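Glyceraldehyde-3-phosphate dehydrogenase (Sulfolobus solfataricus, PDB 1B7G) oxidises and phosphorylates D-glyceraldehyde 3-phosphate to 1,3-bisphosphoglycerate in glycolysis, using NADP with marked preference over NAD. Local coordinates at residues 114-119 with 131-136; 169-174 with 214-219; 31-36 with 58-63. The protein carries 1 engineered substitution. All coordinates share one frame; numbering follows the deposited sequence.

How the contacts relate
From the N terminus, contact 3 comes first: the loop after strand 26-32 meets helix 57-61, closing a loop that holds helix 38-45 and strand 50-51. Contact 1 follows, where strand 118-119 pairs with strand 133-136, helix 121-128 forming the connection between them. Both belong to the parallel sheet of the nucleotide-binding half, contact 3 by strand 26-32 and contact 1 at the far edge, their centres about 29 Å apart. Contact 2 closes last, joining the loop after strand 157-167 to the one before strand 219-227 in the C-terminal domain. The three closures run in series, without nesting or crossing. Contacts 2 and 3, about 7 Å apart at their nearest atoms, both touch the second subunit.

Contact 1. Residues 114-119 with 131-136; sequences VADISF and KKYIRV
The side chain of F119 lies obliquely across I134, its CB 3.4 Å from I134 CG2, while A128 of helix 121-128 packs on both. I117 runs alongside I134 in the same direction. These residues line the helix side of a right-handed beta-alpha-beta unit, strand 118-119 pairing in parallel with strand 133-136 at the sheet edge. R135 N reaches I117 O at 2.7 Å in the carbonyl plane, a nearly straight bond; the return bond from F119 N to R135 O is weak. S118 and R135 project from the other face. The extended R135 chain bends at chi3 (64°), so that NE and NH2, each 2.8 Å from S118 OG, grip that one oxygen side-on near the guanidinium plane. An alanine here would remove both donors to S118 OG and the bond from NH1 to E110 O, and would probably loosen this edge of the sheet. At the start of strand 133-136, loop residue D116 bonds through N to Y133 O, and its OD2 accepts from Y133 N at 3.1 Å. A neutral hydroxyl thus receives two bonds from a probably charged guanidinium; the long, weak ion pair with D196 may balance part of that charge.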
loop_
_atom_site.group_PDB
_atom_site.type_symbol
_atom_site.label_atom_id
_atom_site.label_comp_id
_atom_site.label_asym_id
_atom_site.label_seq_id
_atom_site.Cartn_x
_atom_site.Cartn_y
_atom_site.Cartn_z
ATOM N N VAL A 114 -29.319 4.276 -16.646
ATOM C CA VAL A 114 -28.288 4.040 -17.660
ATOM C C VAL A 114 -28.251 2.573 -18.075
ATOM O O VAL A 114 -27.815 2.189 -19.157
ATOM C CB VAL A 114 -26.923 4.506 -17.129
ATOM C CG1 VAL A 114 -26.340 3.435 -16.200
ATOM C CG2 VAL A 114 -25.926 4.812 -18.241
ATOM N N ALA A 115 -28.715 1.675 -17.221
ATOM C CA ALA A 115 -28.725 0.251 -17.423
ATOM C C ALA A 115 -30.137 -0.341 -17.476
ATOM O O ALA A 115 -31.105 0.332 -17.195
ATOM C CB ALA A 115 -28.038 -0.414 -16.207
ATOM N N ASP A 116 -30.197 -1.645 -17.715
ATOM C CA ASP A 116 -31.432 -2.390 -17.708
ATOM C C ASP A 116 -31.636 -3.008 -16.315
ATOM O O ASP A 116 -32.701 -3.503 -16.065
ATOM C CB ASP A 116 -31.508 -3.520 -18.730
ATOM C CG ASP A 116 -31.088 -3.101 -20.120
ATOM O OD1 ASP A 116 -31.534 -2.032 -20.571
ATOM O OD2 ASP A 116 -30.244 -3.810 -20.718
ATOM N N ILE A 117 -30.595 -2.990 -15.487
ATOM C CA ILE A 117 -30.773 -3.510 -14.136
ATOM C C ILE A 117 -29.568 -3.096 -13.278
ATOM O O ILE A 117 -28.527 -2.797 -13.854
ATOM C CB ILE A 117 -30.916 -5.030 -14.183
ATOM C CG1 ILE A 117 -31.509 -5.580 -12.893
ATOM C CG2 ILE A 117 -29.554 -5.674 -14.515
ATOM C CD1 ILE A 117 -31.756 -7.074 -12.859
ATOM N N SER A 118 -29.741 -3.045 -11.970
ATOM C CA SER A 118 -28.555 -2.809 -11.100
ATOM C C SER A 118 -28.226 -4.182 -10.537
ATOM O O SER A 118 -29.113 -5.044 -10.494
ATOM C CB SER A 118 -28.842 -1.798 -9.969
ATOM O OG SER A 118 -29.024 -0.539 -10.569
ATOM N N PHE A 119 -27.004 -4.369 -10.052
ATOM C CA PHE A 119 -26.513 -5.687 -9.706
ATOM C C PHE A 119 -25.610 -5.746 -8.499
ATOM O O PHE A 119 -24.752 -4.909 -8.273
ATOM C CB PHE A 119 -25.611 -6.093 -10.943
ATOM C CG PHE A 119 -24.823 -7.358 -10.860
ATOM C CD1 PHE A 119 -23.587 -7.443 -10.274
ATOM C CD2 PHE A 119 -25.298 -8.502 -11.510
ATOM C CE1 PHE A 119 -22.853 -8.604 -10.246
ATOM C CE2 PHE A 119 -24.588 -9.701 -11.473
ATOM C CZ PHE A 119 -23.346 -9.761 -10.858
ATOM N N LYS A 131 -29.000 -9.432 -19.350
ATOM C CA LYS A 131 -29.193 -7.986 -19.511
ATOM C C LYS A 131 -28.015 -7.423 -20.263
ATOM O O LYS A 131 -26.879 -7.703 -19.888
ATOM C CB LYS A 131 -29.428 -7.259 -18.184
ATOM C CG LYS A 131 -30.606 -7.883 -17.403
ATOM C CD LYS A 131 -31.912 -7.506 -18.126
ATOM C CE LYS A 131 -33.110 -8.055 -17.346
ATOM N NZ LYS A 131 -34.373 -7.801 -18.088
ATOM N N LYS A 132 -28.307 -6.609 -21.295
ATOM C CA LYS A 132 -27.203 -6.069 -22.081
ATOM C C LYS A 132 -26.466 -4.966 -21.356
ATOM O O LYS A 132 -25.331 -4.640 -21.714
ATOM C CB LYS A 132 -27.761 -5.558 -23.438
ATOM C CG LYS A 132 -28.304 -6.760 -24.244
ATOM C CD LYS A 132 -29.110 -6.268 -25.439
ATOM C CE LYS A 132 -29.806 -7.435 -26.131
ATOM N NZ LYS A 132 -30.922 -7.987 -25.303
ATOM N N TYR A 133 -27.171 -4.251 -20.473
ATOM C CA TYR A 133 -26.636 -3.100 -19.740
ATOM C C TYR A 133 -26.919 -3.280 -18.261
ATOM O O TYR A 133 -28.078 -3.556 -17.902
ATOM C CB TYR A 133 -27.171 -1.767 -20.278
ATOM C CG TYR A 133 -26.759 -1.616 -21.740
ATOM C CD1 TYR A 133 -25.433 -1.394 -22.092
ATOM C CD2 TYR A 133 -27.707 -1.798 -22.744
ATOM C CE1 TYR A 133 -25.055 -1.274 -23.430
ATOM C CE2 TYR A 133 -27.327 -1.714 -24.075
ATOM C CZ TYR A 133 -26.018 -1.474 -24.406
ATOM O OH TYR A 133 -25.663 -1.399 -25.745
ATOM N N ILE A 134 -25.882 -3.409 -17.460
ATOM C CA ILE A 134 -25.996 -3.743 -16.028
ATOM C C ILE A 134 -25.294 -2.657 -15.215
ATOM O O ILE A 134 -24.193 -2.244 -15.580
ATOM C CB ILE A 134 -25.340 -5.108 -15.751
ATOM C CG1 ILE A 134 -26.149 -6.256 -16.393
ATOM C CG2 ILE A 134 -25.173 -5.376 -14.257
ATOM C CD1 ILE A 134 -25.625 -7.648 -16.055
ATOM N N ARG A 135 -25.937 -2.162 -14.142
ATOM C CA ARG A 135 -25.247 -1.149 -13.330
ATOM C C ARG A 135 -24.752 -1.819 -12.062
ATOM O O ARG A 135 -25.563 -2.374 -11.321
ATOM C CB ARG A 135 -26.149 0.035 -12.928
ATOM C CG ARG A 135 -25.314 1.087 -12.144
ATOM C CD ARG A 135 -26.267 2.200 -11.638
ATOM N NE ARG A 135 -27.216 1.633 -10.680
ATOM C CZ ARG A 135 -27.869 2.342 -9.764
ATOM N NH1 ARG A 135 -27.629 3.641 -9.644
ATOM N NH2 ARG A 135 -28.684 1.731 -8.924
ATOM N N VAL A 136 -23.443 -1.972 -11.908
ATOM C CA VAL A 136 -22.936 -2.521 -10.650
ATOM C C VAL A 136 -23.098 -1.384 -9.612
ATOM O O VAL A 136 -22.571 -0.309 -9.836
ATOM C CB VAL A 136 -21.469 -2.935 -10.733
ATOM C CG1 VAL A 136 -20.907 -3.206 -9.330
ATOM C CG2 VAL A 136 -21.271 -4.199 -11.624
HETATM O O HOH W 1 -31.170 -5.951 -22.033
#

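Contact 2. Residues 169-174 with 214-219. With SO4 (sulfate ion), chain G.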
loop_
_atom_site.group_PDB
_atom_site.type_symbol
_atom_site.label_atom_id
_atom_site.label_comp_id
_atom_site.label_asym_id
_atom_site.label_seq_id
_atom_site.Cartn_x
_atom_site.Cartn_y
_atom_site.Cartn_z
ATOM N N ALA A 169 -11.295 10.982 -0.034
ATOM C CA ALA A 169 -10.712 10.817 -1.366
ATOM C C ALA A 169 -9.666 9.702 -1.306
ATOM O O ALA A 169 -9.226 9.333 -0.226
ATOM C CB ALA A 169 -10.005 12.133 -1.754
ATOM N N ASP A 170 -9.403 9.035 -2.437
ATOM C CA ASP A 170 -8.392 7.970 -2.340
ATOM C C ASP A 170 -7.020 8.608 -2.083
ATOM O O ASP A 170 -6.784 9.787 -2.338
ATOM C CB ASP A 170 -8.353 7.115 -3.575
ATOM C CG ASP A 170 -9.656 6.302 -3.681
ATOM O OD1 ASP A 170 -10.059 5.791 -2.611
ATOM O OD2 ASP A 170 -10.179 6.258 -4.805
ATOM N N GLN A 171 -6.128 7.764 -1.603
ATOM C CA GLN A 171 -4.795 8.133 -1.224
ATOM C C GLN A 171 -3.970 8.776 -2.337
ATOM O O GLN A 171 -3.211 9.722 -2.034
ATOM C CB GLN A 171 -4.041 6.910 -0.685
ATOM C CG GLN A 171 -2.623 7.326 -0.251
ATOM C CD GLN A 171 -1.970 6.204 0.536
ATOM O OE1 GLN A 171 -2.235 6.036 1.728
ATOM N NE2 GLN A 171 -1.168 5.420 -0.188
ATOM N N LYS A 172 -4.186 8.398 -3.583
ATOM C CA LYS A 172 -3.425 9.037 -4.675
ATOM C C LYS A 172 -3.917 10.442 -4.957
ATOM O O LYS A 172 -3.214 11.230 -5.598
ATOM C CB LYS A 172 -3.465 8.178 -5.948
ATOM C CG LYS A 172 -4.703 8.429 -6.820
ATOM C CD LYS A 172 -5.022 7.218 -7.680
ATOM C CE LYS A 172 -6.018 7.549 -8.765
ATOM N NZ LYS A 172 -6.455 6.348 -9.526
ATOM N N GLU A 173 -5.154 10.774 -4.602
ATOM C CA GLU A 173 -5.681 12.117 -4.912
ATOM C C GLU A 173 -5.040 13.103 -3.964
ATOM O O GLU A 173 -4.803 12.824 -2.766
ATOM C CB GLU A 173 -7.216 12.090 -4.908
ATOM C CG GLU A 173 -7.823 10.849 -5.542
ATOM C CD GLU A 173 -9.329 10.724 -5.545
ATOM O OE1 GLU A 173 -9.979 11.204 -6.517
ATOM O OE2 GLU A 173 -9.975 10.125 -4.635
ATOM N N VAL A 174 -4.396 14.156 -4.472
ATOM C CA VAL A 174 -3.761 15.131 -3.584
ATOM C C VAL A 174 -4.477 16.472 -3.731
ATOM O O VAL A 174 -4.092 17.439 -3.092
ATOM C CB VAL A 174 -2.246 15.285 -3.864
ATOM C CG1 VAL A 174 -1.532 13.951 -3.663
ATOM C CG2 VAL A 174 -2.034 15.828 -5.263
ATOM N N PRO A 214 -12.112 12.967 7.180
ATOM C CA PRO A 214 -10.814 13.258 6.557
ATOM C C PRO A 214 -9.826 12.106 6.601
ATOM O O PRO A 214 -8.788 12.149 7.245
ATOM C CB PRO A 214 -10.286 14.469 7.332
ATOM C CG PRO A 214 -10.915 14.381 8.660
ATOM C CD PRO A 214 -12.183 13.539 8.547
ATOM N N THR A 215 -10.232 10.973 6.018
ATOM C CA THR A 215 -9.457 9.747 5.988
ATOM C C THR A 215 -9.301 9.275 4.541
ATOM O O THR A 215 -10.160 9.658 3.760
ATOM C CB THR A 215 -10.030 8.641 6.861
ATOM O OG1 THR A 215 -9.143 7.504 6.760
ATOM C CG2 THR A 215 -11.460 8.218 6.492
ATOM N N THR A 216 -8.262 8.535 4.141
ATOM C CA THR A 216 -8.180 8.141 2.738
ATOM C C THR A 216 -8.336 6.627 2.520
ATOM O O THR A 216 -8.549 6.216 1.381
ATOM C CB THR A 216 -6.793 8.501 2.091
ATOM O OG1 THR A 216 -5.786 7.867 2.882
ATOM C CG2 THR A 216 -6.539 10.007 2.142
ATOM N N LEU A 217 -8.265 5.849 3.568
ATOM C CA LEU A 217 -8.120 4.410 3.406
ATOM C C LEU A 217 -9.379 3.631 3.107
ATOM O O LEU A 217 -9.377 2.798 2.203
ATOM C CB LEU A 217 -7.420 3.864 4.653
ATOM C CG LEU A 217 -6.090 4.574 5.002
ATOM C CD1 LEU A 217 -5.370 3.846 6.129
ATOM C CD2 LEU A 217 -5.190 4.628 3.759
ATOM N N MET A 218 -10.418 3.782 3.909
ATOM C CA MET A 218 -11.611 2.935 3.839
ATOM C C MET A 218 -12.809 3.709 4.404
ATOM O O MET A 218 -12.593 4.550 5.296
ATOM C CB MET A 218 -11.409 1.756 4.808
ATOM C CG MET A 218 -10.550 0.611 4.286
ATOM S SD MET A 218 -10.355 -0.720 5.446
ATOM C CE MET A 218 -8.932 -1.575 4.701
ATOM N N HIS A 219 -13.976 3.286 3.981
ATOM C CA HIS A 219 -15.224 3.725 4.554
ATOM C C HIS A 219 -15.549 2.822 5.738
ATOM O O HIS A 219 -15.021 1.706 5.799
ATOM C CB HIS A 219 -16.368 3.518 3.554
ATOM C CG HIS A 219 -16.226 4.193 2.240
ATOM N ND1 HIS A 219 -16.033 5.536 2.088
ATOM C CD2 HIS A 219 -16.270 3.692 0.973
ATOM C CE1 HIS A 219 -15.998 5.868 0.824
ATOM N NE2 HIS A 219 -16.157 4.732 0.110
HETATM S S SO4 G . -9.674 8.044 -10.567
HETATM O O1 SO4 G . -8.203 7.903 -10.816
HETATM O O2 SO4 G . -10.242 6.712 -10.177
HETATM O O3 SO4 G . -10.340 8.531 -11.823
HETATM O O4 SO4 G . -9.917 9.038 -9.466
HETATM O O HOH W 2 -7.343 5.003 -0.898
#
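The Q171 chain passes T216 at a slant, while T216 directs its CB at the facing backbone. With CG anti to the backbone N (chi1 -179°), Q171 runs beside L217, both pointing the same way, and its OE1 lies 3.9 Å from L217 CD2. The polar end of Q171 belongs to the subunit interface, where OE1 accepts a bond from NE2 of Q171 of the second subunit. T216 OG1 takes the crowded position flanked by N and C (chi1 57°), leaving CG2 3.6 Å from A169 O; T216 CA offers the same oxygen a CH...O contact. One water joins the backbones, accepting from Q171 N and donating to T216 O at 2.8 Å. D170 turns away from T216, and its OD1 is held by R167 and Q300. In the type I turn from D170 to E173, E173 OE2 takes D170 N at 2.5 Å on its anti lone pair. K172 NZ bonds to O1 of a sulfate, probably from the crystallisation liquor, and to E39 and T11. The two loops lead from strand 157-167 and into strand 219-227, which opens with H219 of the catalytic site, an arrangement belonging to the GAPDH C-terminal domain where it meets the cofactor-binding half.

Contact 3. Residues 31-36 with 58-63. With SO4 (sulfate ion), chain E.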
loop_
_atom_site.group_PDB
_atom_site.type_symbol
_atom_site.label_atom_id
_atom_site.label_comp_id
_atom_site.label_asym_id
_atom_site.label_seq_id
_atom_site.Cartn_x
_atom_site.Cartn_y
_atom_site.Cartn_z
ATOM N N VAL A 31 -7.651 -0.923 -22.851
ATOM C CA VAL A 31 -8.269 0.008 -21.898
ATOM C C VAL A 31 -8.327 1.402 -22.504
ATOM O O VAL A 31 -7.486 1.763 -23.324
ATOM C CB VAL A 31 -7.496 0.079 -20.568
ATOM C CG1 VAL A 31 -7.287 -1.297 -19.963
ATOM C CG2 VAL A 31 -6.142 0.761 -20.686
ATOM N N ALA A 32 -9.295 2.204 -22.050
ATOM C CA ALA A 32 -9.455 3.551 -22.596
ATOM C C ALA A 32 -9.147 4.611 -21.537
ATOM O O ALA A 32 -9.550 4.485 -20.367
ATOM C CB ALA A 32 -10.842 3.694 -23.179
ATOM N N LYS A 33 -8.427 5.649 -21.955
ATOM C CA LYS A 33 -7.955 6.679 -21.013
ATOM C C LYS A 33 -7.743 8.018 -21.701
ATOM O O LYS A 33 -7.432 8.016 -22.901
ATOM C CB LYS A 33 -6.616 6.173 -20.466
ATOM C CG LYS A 33 -5.867 7.166 -19.610
ATOM C CD LYS A 33 -6.199 7.057 -18.144
ATOM C CE LYS A 33 -5.254 7.921 -17.301
ATOM N NZ LYS A 33 -5.724 7.997 -15.893
ATOM N N THR A 34 -7.921 9.146 -21.020
ATOM C CA THR A 34 -7.758 10.436 -21.674
ATOM C C THR A 34 -6.390 11.072 -21.477
ATOM O O THR A 34 -5.868 11.671 -22.431
ATOM C CB THR A 34 -8.838 11.454 -21.251
ATOM O OG1 THR A 34 -10.120 10.964 -21.636
ATOM C CG2 THR A 34 -8.616 12.781 -21.958
ATOM N N SER A 35 -5.787 10.986 -20.317
ATOM C CA SER A 35 -4.509 11.588 -20.013
ATOM C C SER A 35 -3.384 10.568 -19.879
ATOM O O SER A 35 -3.530 9.540 -19.229
ATOM C CB SER A 35 -4.568 12.353 -18.670
ATOM O OG SER A 35 -5.826 12.977 -18.535
ATOM N N PRO A 36 -2.208 10.916 -20.396
ATOM C CA PRO A 36 -1.044 10.055 -20.344
ATOM C C PRO A 36 -0.245 10.214 -19.066
ATOM O O PRO A 36 0.953 10.516 -19.094
ATOM C CB PRO A 36 -0.237 10.525 -21.552
ATOM C CG PRO A 36 -0.541 11.978 -21.661
ATOM C CD PRO A 36 -1.980 12.131 -21.219
ATOM N N LYS A 58 -3.843 13.265 -30.219
ATOM C CA LYS A 58 -2.570 13.971 -30.401
ATOM C C LYS A 58 -1.930 14.417 -29.102
ATOM O O LYS A 58 -0.729 14.162 -28.897
ATOM C CB LYS A 58 -2.675 15.103 -31.412
ATOM C CG LYS A 58 -4.012 15.803 -31.502
ATOM C CD LYS A 58 -4.171 16.586 -32.801
ATOM C CE LYS A 58 -5.463 17.393 -32.788
ATOM N NZ LYS A 58 -6.066 17.531 -34.139
ATOM N N LYS A 59 -2.678 14.985 -28.157
ATOM C CA LYS A 59 -2.058 15.395 -26.884
ATOM C C LYS A 59 -1.537 14.173 -26.147
ATOM O O LYS A 59 -0.428 14.158 -25.622
ATOM C CB LYS A 59 -3.010 16.198 -26.014
ATOM C CG LYS A 59 -2.400 16.752 -24.734
ATOM C CD LYS A 59 -1.483 17.928 -25.025
ATOM C CE LYS A 59 -1.157 18.710 -23.766
ATOM N NZ LYS A 59 -0.859 20.145 -24.054
ATOM N N PHE A 60 -2.325 13.088 -26.174
ATOM C CA PHE A 60 -1.877 11.845 -25.551
ATOM C C PHE A 60 -0.569 11.378 -26.174
ATOM O O PHE A 60 0.386 11.003 -25.490
ATOM C CB PHE A 60 -2.952 10.766 -25.676
ATOM C CG PHE A 60 -2.717 9.585 -24.776
ATOM C CD1 PHE A 60 -1.858 8.574 -25.150
ATOM C CD2 PHE A 60 -3.369 9.488 -23.548
ATOM C CE1 PHE A 60 -1.641 7.481 -24.333
ATOM C CE2 PHE A 60 -3.156 8.397 -22.736
ATOM C CZ PHE A 60 -2.291 7.386 -23.112
ATOM N N GLU A 61 -0.499 11.458 -27.506
ATOM C CA GLU A 61 0.675 10.997 -28.235
ATOM C C GLU A 61 1.909 11.846 -28.037
ATOM O O GLU A 61 3.036 11.328 -28.147
ATOM C CB GLU A 61 0.326 10.792 -29.711
ATOM C CG GLU A 61 -0.607 9.600 -29.919
ATOM C CD GLU A 61 -0.759 9.219 -31.380
ATOM O OE1 GLU A 61 -0.671 10.130 -32.229
ATOM O OE2 GLU A 61 -0.975 8.016 -31.663
ATOM N N GLU A 62 1.773 13.069 -27.512
ATOM C CA GLU A 62 2.942 13.867 -27.159
ATOM C C GLU A 62 3.788 13.142 -26.110
ATOM O O GLU A 62 4.963 13.460 -25.938
ATOM C CB GLU A 62 2.555 15.250 -26.637
ATOM C CG GLU A 62 1.983 16.220 -27.642
ATOM C CD GLU A 62 1.495 17.536 -27.074
ATOM O OE1 GLU A 62 1.872 17.912 -25.941
ATOM O OE2 GLU A 62 0.706 18.236 -27.762
ATOM N N SER A 63 3.204 12.230 -25.333
ATOM C CA SER A 63 3.896 11.517 -24.282
ATOM C C SER A 63 4.812 10.411 -24.781
ATOM O O SER A 63 5.627 9.854 -24.041
ATOM C CB SER A 63 2.847 10.887 -23.329
ATOM O OG SER A 63 2.046 9.945 -24.034
HETATM S S SO4 E . -8.057 10.856 -17.264
HETATM O O1 SO4 E . -7.340 9.919 -18.183
HETATM O O2 SO4 E . -7.289 10.979 -15.976
HETATM O O3 SO4 E . -9.422 10.324 -16.968
HETATM O O4 SO4 E . -8.184 12.208 -17.894
#
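Strand 26-32 is the second strand of the Rossmann-type nucleotide-binding sheet, and the loop leaving it at K33 to P36 packs here on helix 57-61. The main contact is a CH-pi interaction: P36 CB stands over one face of the F60 ring, 3.9 Å from its centroid and 14° off the normal. F60 comes out of its helix with CG anti to the backbone N (chi1 -166°), which carries the ring across to the loop; the two side chains run antiparallel past one another. P36 CD also touches F60 CD2, at 3.8 Å. At the ring edge, near its plane, lies the carbonyl T34 O, 3.5 Å from F60 CD2. V52 and V67 also pack on F60.

Away from the helix the same loop holds a sulfate, probably from the crystallisation liquor. S35 N donates to sulfate O1 at 2.8 Å, and T34 N donates to the same oxygen. S35 OG bonds to sulfate O4, while K33 NZ makes a weak bond to O2. In Rossmann dehydrogenases the end of this strand commonly faces the adenosine ribose, so the anion is consistent with a site for the 2'-phosphate of NADP. The same P36 CB also meets S63, 3.4 Å from its OG, and S63 OG donates a very short 2.4 Å bond to F60 O, nearly along its C=O axis.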